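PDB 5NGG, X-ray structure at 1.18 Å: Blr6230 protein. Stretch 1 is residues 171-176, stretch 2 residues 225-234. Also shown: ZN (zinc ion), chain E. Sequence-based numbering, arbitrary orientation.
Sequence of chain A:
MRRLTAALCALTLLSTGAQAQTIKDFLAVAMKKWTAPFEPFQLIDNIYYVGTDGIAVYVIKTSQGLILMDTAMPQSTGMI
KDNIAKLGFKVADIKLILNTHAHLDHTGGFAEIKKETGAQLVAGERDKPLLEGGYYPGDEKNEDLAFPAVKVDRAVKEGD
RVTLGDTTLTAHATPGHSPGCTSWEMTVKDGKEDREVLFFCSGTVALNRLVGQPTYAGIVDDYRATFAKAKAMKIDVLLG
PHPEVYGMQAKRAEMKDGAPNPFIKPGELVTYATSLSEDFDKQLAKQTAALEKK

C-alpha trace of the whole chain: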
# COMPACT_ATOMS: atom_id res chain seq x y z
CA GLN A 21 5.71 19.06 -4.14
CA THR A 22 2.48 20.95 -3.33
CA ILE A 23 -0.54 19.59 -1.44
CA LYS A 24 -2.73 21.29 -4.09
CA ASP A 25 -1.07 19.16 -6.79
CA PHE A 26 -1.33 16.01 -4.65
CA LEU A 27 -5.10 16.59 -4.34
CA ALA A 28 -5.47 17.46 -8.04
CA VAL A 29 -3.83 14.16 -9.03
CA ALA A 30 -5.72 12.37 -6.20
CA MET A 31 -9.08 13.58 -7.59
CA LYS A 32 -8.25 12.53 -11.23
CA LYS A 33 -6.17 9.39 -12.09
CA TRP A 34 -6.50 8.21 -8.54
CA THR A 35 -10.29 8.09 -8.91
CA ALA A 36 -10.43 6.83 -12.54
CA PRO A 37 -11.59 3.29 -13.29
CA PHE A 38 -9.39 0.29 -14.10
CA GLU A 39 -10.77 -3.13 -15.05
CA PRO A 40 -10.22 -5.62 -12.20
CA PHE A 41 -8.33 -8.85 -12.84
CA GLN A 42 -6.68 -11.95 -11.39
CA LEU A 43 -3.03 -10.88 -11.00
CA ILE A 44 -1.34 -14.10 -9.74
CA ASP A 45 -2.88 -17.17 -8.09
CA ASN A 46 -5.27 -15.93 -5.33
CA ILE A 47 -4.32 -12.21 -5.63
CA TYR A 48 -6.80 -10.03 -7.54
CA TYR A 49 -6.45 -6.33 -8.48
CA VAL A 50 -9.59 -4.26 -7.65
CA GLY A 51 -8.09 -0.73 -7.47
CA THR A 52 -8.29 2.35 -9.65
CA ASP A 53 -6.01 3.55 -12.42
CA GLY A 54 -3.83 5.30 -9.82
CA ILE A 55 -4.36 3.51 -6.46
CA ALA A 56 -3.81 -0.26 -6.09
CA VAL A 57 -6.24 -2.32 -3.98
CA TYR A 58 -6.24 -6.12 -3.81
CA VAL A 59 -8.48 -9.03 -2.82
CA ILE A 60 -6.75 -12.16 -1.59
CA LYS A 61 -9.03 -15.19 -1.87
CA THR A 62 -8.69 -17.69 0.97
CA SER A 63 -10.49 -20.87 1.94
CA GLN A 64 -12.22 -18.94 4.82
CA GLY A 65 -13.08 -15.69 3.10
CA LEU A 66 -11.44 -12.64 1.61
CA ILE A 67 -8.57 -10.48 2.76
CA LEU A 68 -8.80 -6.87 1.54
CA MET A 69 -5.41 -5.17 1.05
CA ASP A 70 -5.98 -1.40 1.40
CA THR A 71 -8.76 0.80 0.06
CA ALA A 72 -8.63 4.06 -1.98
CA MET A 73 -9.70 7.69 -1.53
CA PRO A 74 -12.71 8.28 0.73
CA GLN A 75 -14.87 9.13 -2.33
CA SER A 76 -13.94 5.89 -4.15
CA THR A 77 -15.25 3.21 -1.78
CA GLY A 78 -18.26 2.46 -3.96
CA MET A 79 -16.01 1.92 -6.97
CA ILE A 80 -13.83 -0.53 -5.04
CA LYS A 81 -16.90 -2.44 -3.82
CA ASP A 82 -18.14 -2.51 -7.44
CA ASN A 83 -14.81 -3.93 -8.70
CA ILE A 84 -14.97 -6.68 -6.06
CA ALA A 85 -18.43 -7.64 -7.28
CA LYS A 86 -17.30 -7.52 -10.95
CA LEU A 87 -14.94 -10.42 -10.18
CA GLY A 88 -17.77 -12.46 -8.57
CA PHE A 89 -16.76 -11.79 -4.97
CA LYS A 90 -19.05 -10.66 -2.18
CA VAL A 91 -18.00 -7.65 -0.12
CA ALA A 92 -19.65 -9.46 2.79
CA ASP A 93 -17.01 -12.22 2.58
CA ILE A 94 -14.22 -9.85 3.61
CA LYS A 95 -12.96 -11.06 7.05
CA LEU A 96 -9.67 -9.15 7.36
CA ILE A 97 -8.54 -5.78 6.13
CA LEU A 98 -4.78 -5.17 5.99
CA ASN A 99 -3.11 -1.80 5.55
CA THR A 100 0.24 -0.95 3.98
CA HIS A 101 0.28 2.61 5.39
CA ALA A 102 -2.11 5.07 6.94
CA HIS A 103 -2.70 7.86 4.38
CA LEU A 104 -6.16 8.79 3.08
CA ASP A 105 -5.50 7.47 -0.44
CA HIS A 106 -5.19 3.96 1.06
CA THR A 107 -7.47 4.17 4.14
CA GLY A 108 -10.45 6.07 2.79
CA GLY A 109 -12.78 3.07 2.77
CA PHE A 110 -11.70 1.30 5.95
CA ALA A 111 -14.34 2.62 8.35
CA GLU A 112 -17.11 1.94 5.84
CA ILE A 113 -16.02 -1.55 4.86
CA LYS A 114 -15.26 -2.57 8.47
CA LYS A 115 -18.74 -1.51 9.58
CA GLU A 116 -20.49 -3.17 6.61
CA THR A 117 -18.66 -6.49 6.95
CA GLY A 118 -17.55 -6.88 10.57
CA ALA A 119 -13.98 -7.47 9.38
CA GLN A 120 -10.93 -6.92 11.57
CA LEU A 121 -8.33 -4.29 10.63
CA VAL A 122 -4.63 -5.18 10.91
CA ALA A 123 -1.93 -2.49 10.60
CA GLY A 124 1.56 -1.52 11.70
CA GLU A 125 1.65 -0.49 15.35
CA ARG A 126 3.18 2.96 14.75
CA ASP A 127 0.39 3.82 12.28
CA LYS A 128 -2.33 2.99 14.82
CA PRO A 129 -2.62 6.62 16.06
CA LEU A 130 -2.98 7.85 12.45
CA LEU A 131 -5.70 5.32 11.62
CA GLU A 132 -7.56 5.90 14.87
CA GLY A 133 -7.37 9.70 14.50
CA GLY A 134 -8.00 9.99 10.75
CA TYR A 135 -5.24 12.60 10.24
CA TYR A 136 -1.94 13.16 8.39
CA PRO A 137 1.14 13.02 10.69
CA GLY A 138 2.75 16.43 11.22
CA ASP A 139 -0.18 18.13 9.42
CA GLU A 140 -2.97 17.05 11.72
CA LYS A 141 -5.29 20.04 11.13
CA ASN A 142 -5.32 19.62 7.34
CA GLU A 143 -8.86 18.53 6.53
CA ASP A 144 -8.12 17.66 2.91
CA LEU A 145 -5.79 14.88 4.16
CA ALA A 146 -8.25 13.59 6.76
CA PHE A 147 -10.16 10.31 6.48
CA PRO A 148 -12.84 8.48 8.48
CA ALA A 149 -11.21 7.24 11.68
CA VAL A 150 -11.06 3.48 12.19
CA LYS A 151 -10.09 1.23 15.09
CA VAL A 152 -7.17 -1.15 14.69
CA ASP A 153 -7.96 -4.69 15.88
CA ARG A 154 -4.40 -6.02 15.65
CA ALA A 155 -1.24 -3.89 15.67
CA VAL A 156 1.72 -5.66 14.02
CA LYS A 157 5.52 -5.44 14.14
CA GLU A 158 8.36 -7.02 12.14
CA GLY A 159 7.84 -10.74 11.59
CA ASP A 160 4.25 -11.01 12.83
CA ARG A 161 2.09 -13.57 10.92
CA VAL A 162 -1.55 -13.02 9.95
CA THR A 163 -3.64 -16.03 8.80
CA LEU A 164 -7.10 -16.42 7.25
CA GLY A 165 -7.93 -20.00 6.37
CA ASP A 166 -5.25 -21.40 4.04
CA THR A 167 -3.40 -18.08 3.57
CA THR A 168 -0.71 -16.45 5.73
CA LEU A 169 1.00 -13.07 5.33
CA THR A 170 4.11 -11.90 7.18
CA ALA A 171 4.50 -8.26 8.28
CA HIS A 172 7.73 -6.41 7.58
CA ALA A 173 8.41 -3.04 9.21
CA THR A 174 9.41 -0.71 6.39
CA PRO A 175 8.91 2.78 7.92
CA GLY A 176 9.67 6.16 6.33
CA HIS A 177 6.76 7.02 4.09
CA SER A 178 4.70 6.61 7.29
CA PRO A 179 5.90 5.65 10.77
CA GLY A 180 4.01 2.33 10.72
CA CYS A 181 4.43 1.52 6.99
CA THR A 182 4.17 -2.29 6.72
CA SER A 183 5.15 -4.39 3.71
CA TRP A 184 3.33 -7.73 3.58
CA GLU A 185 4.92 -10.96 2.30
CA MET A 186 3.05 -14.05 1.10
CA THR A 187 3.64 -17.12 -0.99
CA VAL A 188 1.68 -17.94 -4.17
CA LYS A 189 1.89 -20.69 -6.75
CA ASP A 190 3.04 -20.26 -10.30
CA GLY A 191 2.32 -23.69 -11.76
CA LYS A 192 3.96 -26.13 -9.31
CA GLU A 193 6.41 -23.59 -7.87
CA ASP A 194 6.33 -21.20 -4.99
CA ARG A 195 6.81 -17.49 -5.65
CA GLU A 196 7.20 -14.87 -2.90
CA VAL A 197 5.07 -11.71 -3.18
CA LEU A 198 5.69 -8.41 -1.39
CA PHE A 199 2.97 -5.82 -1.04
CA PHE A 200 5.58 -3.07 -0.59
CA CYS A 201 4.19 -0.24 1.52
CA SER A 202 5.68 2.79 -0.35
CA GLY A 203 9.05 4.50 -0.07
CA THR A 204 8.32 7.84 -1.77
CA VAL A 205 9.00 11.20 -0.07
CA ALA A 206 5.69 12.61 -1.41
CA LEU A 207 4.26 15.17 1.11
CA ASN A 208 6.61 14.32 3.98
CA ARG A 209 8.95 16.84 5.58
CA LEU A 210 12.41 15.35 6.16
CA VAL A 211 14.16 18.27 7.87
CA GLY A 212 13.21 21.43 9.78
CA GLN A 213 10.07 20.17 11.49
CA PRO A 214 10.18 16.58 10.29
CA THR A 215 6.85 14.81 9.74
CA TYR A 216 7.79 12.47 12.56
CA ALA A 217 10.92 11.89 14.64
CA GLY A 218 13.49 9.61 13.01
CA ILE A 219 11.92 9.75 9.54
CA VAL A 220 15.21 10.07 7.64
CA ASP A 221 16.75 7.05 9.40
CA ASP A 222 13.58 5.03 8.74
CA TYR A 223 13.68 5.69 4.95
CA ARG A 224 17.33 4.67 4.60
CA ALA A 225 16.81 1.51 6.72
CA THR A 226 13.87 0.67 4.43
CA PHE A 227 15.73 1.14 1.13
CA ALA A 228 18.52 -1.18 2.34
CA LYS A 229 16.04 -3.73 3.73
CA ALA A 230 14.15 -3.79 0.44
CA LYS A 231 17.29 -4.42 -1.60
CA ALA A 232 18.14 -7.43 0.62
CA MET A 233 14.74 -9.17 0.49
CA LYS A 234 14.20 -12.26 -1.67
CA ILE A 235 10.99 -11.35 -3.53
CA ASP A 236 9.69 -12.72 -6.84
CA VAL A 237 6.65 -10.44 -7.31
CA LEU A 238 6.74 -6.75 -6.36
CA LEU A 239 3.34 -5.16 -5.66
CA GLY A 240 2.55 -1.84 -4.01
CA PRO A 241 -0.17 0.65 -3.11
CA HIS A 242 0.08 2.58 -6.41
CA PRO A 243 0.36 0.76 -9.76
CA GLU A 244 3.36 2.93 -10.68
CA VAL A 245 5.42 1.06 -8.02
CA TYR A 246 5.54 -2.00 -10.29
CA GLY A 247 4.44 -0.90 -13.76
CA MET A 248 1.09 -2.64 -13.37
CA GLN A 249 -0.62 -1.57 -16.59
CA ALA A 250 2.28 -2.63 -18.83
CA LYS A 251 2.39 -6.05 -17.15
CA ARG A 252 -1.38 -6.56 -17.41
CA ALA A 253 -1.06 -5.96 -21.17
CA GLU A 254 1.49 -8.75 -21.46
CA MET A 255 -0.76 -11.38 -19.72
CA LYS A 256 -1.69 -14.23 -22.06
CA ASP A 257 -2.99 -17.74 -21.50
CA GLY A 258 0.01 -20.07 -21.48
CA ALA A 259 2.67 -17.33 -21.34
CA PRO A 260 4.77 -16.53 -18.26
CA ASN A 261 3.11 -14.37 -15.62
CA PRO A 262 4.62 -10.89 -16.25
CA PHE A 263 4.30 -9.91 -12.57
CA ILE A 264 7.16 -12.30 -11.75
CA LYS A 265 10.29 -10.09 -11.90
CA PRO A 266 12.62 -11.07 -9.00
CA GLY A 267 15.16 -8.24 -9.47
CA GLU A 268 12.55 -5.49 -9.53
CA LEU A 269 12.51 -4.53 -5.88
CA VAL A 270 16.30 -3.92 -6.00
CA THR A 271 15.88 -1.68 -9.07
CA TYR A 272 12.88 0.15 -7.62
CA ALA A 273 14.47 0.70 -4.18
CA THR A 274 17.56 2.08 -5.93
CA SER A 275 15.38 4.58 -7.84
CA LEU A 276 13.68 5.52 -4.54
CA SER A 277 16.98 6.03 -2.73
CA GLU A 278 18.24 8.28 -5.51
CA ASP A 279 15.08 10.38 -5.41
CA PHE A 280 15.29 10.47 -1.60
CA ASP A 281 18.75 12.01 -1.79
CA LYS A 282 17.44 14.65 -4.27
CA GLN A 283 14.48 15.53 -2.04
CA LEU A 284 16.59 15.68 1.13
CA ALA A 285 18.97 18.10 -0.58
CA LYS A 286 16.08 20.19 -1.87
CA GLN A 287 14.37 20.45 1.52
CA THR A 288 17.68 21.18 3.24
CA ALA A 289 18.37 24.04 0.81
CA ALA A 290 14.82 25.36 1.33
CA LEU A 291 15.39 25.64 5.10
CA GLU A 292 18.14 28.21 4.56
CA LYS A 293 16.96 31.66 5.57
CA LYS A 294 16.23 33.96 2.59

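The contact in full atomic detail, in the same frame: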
# COMPACT_ATOMS: atom_id res chain seq x y z
N ALA A 171 4.24 -9.69 8.20
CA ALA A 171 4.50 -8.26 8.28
C ALA A 171 5.99 -7.97 8.28
O ALA A 171 6.74 -8.58 9.05
CB ALA A 171 3.86 -7.69 9.54
N HIS A 172 6.39 -6.97 7.50
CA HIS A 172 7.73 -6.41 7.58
C HIS A 172 7.65 -4.92 7.87
O HIS A 172 6.94 -4.19 7.19
CB HIS A 172 8.49 -6.61 6.28
CG HIS A 172 8.77 -8.03 5.96
ND1 HIS A 172 9.87 -8.70 6.43
CD2 HIS A 172 8.05 -8.92 5.25
CE1 HIS A 172 9.85 -9.94 5.99
NE2 HIS A 172 8.75 -10.10 5.27
N ALA A 173 8.40 -4.46 8.87
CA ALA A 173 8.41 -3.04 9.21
C ALA A 173 9.31 -2.32 8.24
O ALA A 173 10.52 -2.54 8.20
CB ALA A 173 8.88 -2.85 10.65
N THR A 174 8.71 -1.46 7.42
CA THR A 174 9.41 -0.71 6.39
C THR A 174 9.01 0.78 6.51
O THR A 174 8.48 1.36 5.56
CB THR A 174 9.10 -1.26 4.98
OG1 THR A 174 7.69 -1.43 4.83
CG2 THR A 174 9.75 -2.60 4.77
N PRO A 175 9.31 1.40 7.68
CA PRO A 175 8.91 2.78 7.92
C PRO A 175 9.63 3.80 7.05
O PRO A 175 10.65 3.50 6.41
CB PRO A 175 9.26 2.99 9.39
CG PRO A 175 10.44 2.09 9.60
CD PRO A 175 10.06 0.85 8.82
N GLY A 176 9.10 5.01 7.05
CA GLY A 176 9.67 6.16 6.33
C GLY A 176 8.53 6.94 5.72
O GLY A 176 8.19 8.04 6.17
N ALA A 225 16.90 2.92 6.28
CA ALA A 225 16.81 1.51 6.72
C ALA A 225 15.90 0.72 5.77
O ALA A 225 16.22 -0.40 5.36
CB ALA A 225 16.28 1.42 8.15
N THR A 226 14.80 1.33 5.34
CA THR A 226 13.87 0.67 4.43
C THR A 226 14.42 0.41 3.03
O THR A 226 14.22 -0.68 2.48
CB THR A 226 12.56 1.47 4.42
OG1 THR A 226 11.92 1.25 5.68
CG2 THR A 226 11.64 1.05 3.27
N PHE A 227 15.15 1.38 2.46
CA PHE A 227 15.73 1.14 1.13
C PHE A 227 16.69 -0.05 1.16
O PHE A 227 16.70 -0.91 0.29
CB PHE A 227 16.47 2.36 0.58
CG PHE A 227 15.65 3.62 0.53
CD1 PHE A 227 14.32 3.63 0.16
CD2 PHE A 227 16.25 4.84 0.84
CE1 PHE A 227 13.61 4.82 0.12
CE2 PHE A 227 15.55 6.03 0.80
CZ PHE A 227 14.23 6.02 0.43
N ALA A 228 17.55 -0.07 2.18
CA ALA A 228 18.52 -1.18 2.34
C ALA A 228 17.82 -2.52 2.56
O ALA A 228 18.18 -3.53 1.96
CB ALA A 228 19.45 -0.90 3.49
N LYS A 229 16.82 -2.52 3.44
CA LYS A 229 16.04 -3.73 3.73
C LYS A 229 15.40 -4.27 2.45
O LYS A 229 15.49 -5.47 2.15
CB LYS A 229 14.98 -3.43 4.78
CG LYS A 229 14.05 -4.58 5.15
CD LYS A 229 13.10 -4.15 6.25
CE LYS A 229 12.05 -5.19 6.57
NZ LYS A 229 12.64 -6.42 7.09
N ALA A 230 14.80 -3.39 1.67
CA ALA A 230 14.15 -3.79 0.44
C ALA A 230 15.11 -4.44 -0.55
O ALA A 230 14.78 -5.45 -1.17
CB ALA A 230 13.46 -2.58 -0.19
N LYS A 231 16.31 -3.87 -0.67
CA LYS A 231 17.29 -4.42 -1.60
C LYS A 231 17.76 -5.82 -1.19
O LYS A 231 18.26 -6.58 -2.03
CB LYS A 231 18.48 -3.47 -1.75
CG LYS A 231 18.15 -2.18 -2.47
CD LYS A 231 19.40 -1.36 -2.63
CE LYS A 231 19.12 0.05 -3.08
NZ LYS A 231 20.41 0.70 -3.43
N ALA A 232 17.67 -6.14 0.11
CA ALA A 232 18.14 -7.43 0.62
C ALA A 232 17.08 -8.53 0.65
O ALA A 232 17.42 -9.69 0.90
CB ALA A 232 18.74 -7.25 2.00
N MET A 233 15.81 -8.20 0.38
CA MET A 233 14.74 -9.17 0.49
C MET A 233 14.63 -10.02 -0.76
O MET A 233 14.70 -9.51 -1.85
CB MET A 233 13.40 -8.46 0.71
CG MET A 233 13.29 -7.79 2.07
SD MET A 233 11.75 -6.92 2.37
CE MET A 233 10.80 -8.41 2.34
N LYS A 234 14.37 -11.31 -0.57
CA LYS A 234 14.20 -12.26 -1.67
C LYS A 234 12.72 -12.31 -2.06
O LYS A 234 11.90 -12.96 -1.42
CB LYS A 234 14.71 -13.65 -1.27
CG LYS A 234 16.20 -13.68 -0.96
CD LYS A 234 17.03 -13.01 -2.04
ZN ZN E . 11.49 -8.10 7.53
O HOH W 1 13.00 -0.62 7.61

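What fastens the helix to the loop that follows the strand? The answer centres on Thr226, which gives up more surface to this contact than any other residue and sits where the two backbones come nearest, 5.1 Å from its CA to the CA of Thr174. Its CA-to-CB bond points toward the loop, and with chi1 at -72° (m) the hydroxyl donates a hydrogen bond to the backbone carbonyl of Pro175, 2.7 Å from OG1 to O. This is the only direct hydrogen bond between the two stretches. N of Pro175 lies 3.3 Å from OG1 of Thr226, but a proline nitrogen within a chain carries no hydrogen to share. The methyl of Thr226 is used as well: its CG2 packs 3.8 Å from CB of Thr174.

Does the hydroxyl of Thr226 do anything besides donate? It also accepts. A water donates to OG1 of Thr226 at 2.9 Å and to the carbonyl O of Ala173 at 3.2 Å, so it bridges helix and strand beside the direct bond. One hydroxyl thus serves two links, giving its own hydrogen to Pro175 and receiving one from the water.

How does Lys229, one helical turn further on, make its contact? Its side chain runs out extended through chi1 to chi3 (178°, 177° and 174°, all t) and turns at chi4, 64° (p). The aliphatic part lies against the strand end and the loop, with CE 3.5 Å from O of Ala173 and 3.9 Å from CG2 of Thr174. At the tip, NZ lies 2.1 Å from the zinc ion, a coordination distance. A lysine amine must be neutral to offer its lone pair to a metal, so this nitrogen acts here as a ligand rather than as a charged ammonium group.

What does His172 bring to the same site? Its ND1 binds the zinc at 2.0 Å, so the metal joins strand to helix, with one further ligand from elsewhere in the structure. ND1 of His172 and NZ of Lys229 stand 3.6 Å apart, as two ligands of one ion can, and they are linked through the metal. The imidazole is held by packing too: CE of Met233 sits over one ring face, 3.9 Å from the centroid of the His172 ring and 7° off its normal, a CH-pi contact. The contact therefore has polar links at Thr226, a metal bridge at Lys229 and His172, and a methyl against the ring at Met233.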